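Local coordinates for protein putative citrate lyase (PDB 3QQW) that probably acts as a magnesium-dependent lyase of the HpcH/HpaI aldolase and citrate lyase family, possibly cleaving citramalyl-CoA, at residues Ile170-Phe175 with Val221-Val226. Numbering follows the deposited sequence.
Sequences IEVLDF and VPAHNV
The Phe175 ring, its CG anti to the backbone N (chi1 -169°), meets Asn225 at its edge: OD1 lies in the ring plane, 3.4 Å from CD2, and the amide is turned 61° from the ring. The same OD1 sits over one face of the His224 imidazole, offset toward the rim. The Phe199 ring meets that imidazole with the two planes nearly parallel and Phe249 meets it edge-to-face, while Asn225 ND2 is hydrogen-bonded to Gln198 OE1 and His224 NE2 to Lys208 NZ.

Strands 170-175 and 221-224 run parallel as the sixth and seventh strands of the TIM barrel. Four backbone hydrogen bonds join them. Val221 N reaches Glu171 O (2.9 Å) from above the carbonyl plane, whereas Leu173 N meets Val221 O in plane. Ala223 N to Leu173 O is the shortest, 2.8 Å and almost straight (174°); Phe175 N to Ala223 O follows.

Val172, Asp174, Val221 and Ala223 share the barrel interior. Val172 CG1 packs against Ala223 CB at 3.7 Å, and its CG2 lies alongside Val221 CB. Asp174 places OD1 3.3 Å from Ala223 CB, where it accepts a bond from Trp253 NE1 and possibly a second from a water.

The indole N-H, perhaps with the water, would offset the cost of burying the carboxylate and probably helps keep Asp174 ionised. The Asp174 side chain lies about 7 Å from that of Arg88, a predicted substrate-binding residue; the paired strands thus hold a polar group near the probable active site.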
loop_
_atom_site.group_PDB
_atom_site.type_symbol
_atom_site.label_atom_id
_atom_site.label_comp_id
_atom_site.label_asym_id
_atom_site.label_seq_id
_atom_site.Cartn_x
_atom_site.Cartn_y
_atom_site.Cartn_z
ATOM N N ILE C 170 -7.492 -19.472 11.056
ATOM C CA ILE C 170 -6.576 -19.325 9.922
ATOM C C ILE C 170 -5.173 -19.336 10.495
ATOM O O ILE C 170 -4.879 -18.623 11.466
ATOM C CB ILE C 170 -6.864 -18.066 9.047
ATOM C CG1 ILE C 170 -8.292 -18.134 8.449
ATOM C CG2 ILE C 170 -5.793 -17.861 7.924
ATOM C CD1 ILE C 170 -8.708 -16.859 7.727
ATOM N N GLU C 171 -4.316 -20.173 9.929
ATOM C CA GLU C 171 -2.920 -20.212 10.371
ATOM C C GLU C 171 -1.997 -19.849 9.210
ATOM O O GLU C 171 -0.852 -19.472 9.456
ATOM C CB GLU C 171 -2.540 -21.556 11.016
ATOM C CG GLU C 171 -2.580 -22.726 10.055
ATOM C CD GLU C 171 -2.011 -24.030 10.576
ATOM O OE1 GLU C 171 -1.777 -24.153 11.800
ATOM O OE2 GLU C 171 -1.843 -24.949 9.746
ATOM N N VAL C 172 -2.497 -19.909 7.964
ATOM C CA VAL C 172 -1.711 -19.534 6.791
ATOM C C VAL C 172 -2.554 -18.705 5.802
ATOM O O VAL C 172 -3.732 -18.997 5.586
ATOM C CB VAL C 172 -1.072 -20.751 6.045
ATOM C CG1 VAL C 172 -0.421 -20.327 4.738
ATOM C CG2 VAL C 172 -0.076 -21.509 6.897
ATOM N N LEU C 173 -1.910 -17.684 5.190
ATOM C CA LEU C 173 -2.386 -16.926 4.038
ATOM C C LEU C 173 -1.441 -17.292 2.919
ATOM O O LEU C 173 -0.227 -17.109 3.042
ATOM C CB LEU C 173 -2.470 -15.411 4.244
ATOM C CG LEU C 173 -3.471 -14.881 5.285
ATOM C CD1 LEU C 173 -3.518 -13.364 5.240
ATOM C CD2 LEU C 173 -4.897 -15.452 5.055
ATOM N N ASP C 174 -1.980 -17.908 1.857
ATOM C CA ASP C 174 -1.185 -18.353 0.718
ATOM C C ASP C 174 -1.277 -17.383 -0.409
ATOM O O ASP C 174 -2.378 -17.009 -0.800
ATOM C CB ASP C 174 -1.691 -19.735 0.233
ATOM C CG ASP C 174 -1.467 -20.880 1.167
ATOM O OD1 ASP C 174 -0.311 -21.190 1.438
ATOM O OD2 ASP C 174 -2.463 -21.517 1.567
ATOM N N PHE C 175 -0.153 -17.011 -0.989
ATOM C CA PHE C 175 -0.194 -16.123 -2.165
ATOM C C PHE C 175 -0.322 -16.951 -3.453
ATOM O O PHE C 175 0.552 -17.754 -3.766
ATOM C CB PHE C 175 1.029 -15.208 -2.229
ATOM C CG PHE C 175 0.822 -14.140 -3.269
ATOM C CD1 PHE C 175 -0.097 -13.114 -3.062
ATOM C CD2 PHE C 175 1.492 -14.195 -4.487
ATOM C CE1 PHE C 175 -0.338 -12.157 -4.049
ATOM C CE2 PHE C 175 1.256 -13.237 -5.473
ATOM C CZ PHE C 175 0.351 -12.215 -5.243
ATOM N N VAL C 221 0.898 -17.142 9.447
ATOM C CA VAL C 221 2.069 -17.389 8.633
ATOM C C VAL C 221 1.772 -16.982 7.165
ATOM O O VAL C 221 0.829 -17.509 6.556
ATOM C CB VAL C 221 2.530 -18.878 8.743
ATOM C CG1 VAL C 221 3.541 -19.237 7.658
ATOM C CG2 VAL C 221 3.094 -19.169 10.126
ATOM N N PRO C 222 2.581 -16.079 6.561
ATOM C CA PRO C 222 2.385 -15.791 5.127
ATOM C C PRO C 222 3.180 -16.807 4.288
ATOM O O PRO C 222 4.363 -17.006 4.538
ATOM C CB PRO C 222 2.898 -14.353 4.981
ATOM C CG PRO C 222 3.774 -14.108 6.227
ATOM C CD PRO C 222 3.720 -15.322 7.113
ATOM N N ALA C 223 2.520 -17.479 3.316
ATOM C CA ALA C 223 3.177 -18.467 2.469
ATOM C C ALA C 223 3.269 -18.004 1.026
ATOM O O ALA C 223 2.353 -17.366 0.483
ATOM C CB ALA C 223 2.477 -19.801 2.552
ATOM N N HIS C 224 4.450 -18.269 0.435
ATOM C CA HIS C 224 4.777 -17.857 -0.917
ATOM C C HIS C 224 4.401 -18.923 -1.939
ATOM O O HIS C 224 4.384 -20.102 -1.624
ATOM C CB HIS C 224 6.269 -17.530 -0.998
ATOM C CG HIS C 224 6.649 -16.748 -2.224
ATOM N ND1 HIS C 224 7.412 -17.309 -3.228
ATOM C CD2 HIS C 224 6.362 -15.467 -2.561
ATOM C CE1 HIS C 224 7.531 -16.370 -4.152
ATOM N NE2 HIS C 224 6.921 -15.247 -3.795
ATOM N N ASN C 225 4.079 -18.489 -3.168
ATOM C CA ASN C 225 3.766 -19.327 -4.340
ATOM C C ASN C 225 5.012 -20.143 -4.738
ATOM O O ASN C 225 6.120 -19.815 -4.317
ATOM C CB ASN C 225 3.295 -18.450 -5.516
ATOM C CG ASN C 225 4.152 -17.220 -5.701
ATOM O OD1 ASN C 225 4.099 -16.285 -4.904
ATOM N ND2 ASN C 225 4.986 -17.209 -6.727
ATOM N N VAL C 226 4.821 -21.193 -5.546
ATOM C CA VAL C 226 5.878 -22.099 -6.007
ATOM C C VAL C 226 6.923 -21.400 -6.882
ATOM O O VAL C 226 6.692 -20.320 -7.456
ATOM C CB VAL C 226 5.267 -23.294 -6.808
ATOM C CG1 VAL C 226 4.332 -24.149 -5.939
ATOM C CG2 VAL C 226 4.537 -22.812 -8.063
HETATM O O HOH W 1 1.243 -19.950 -1.119
#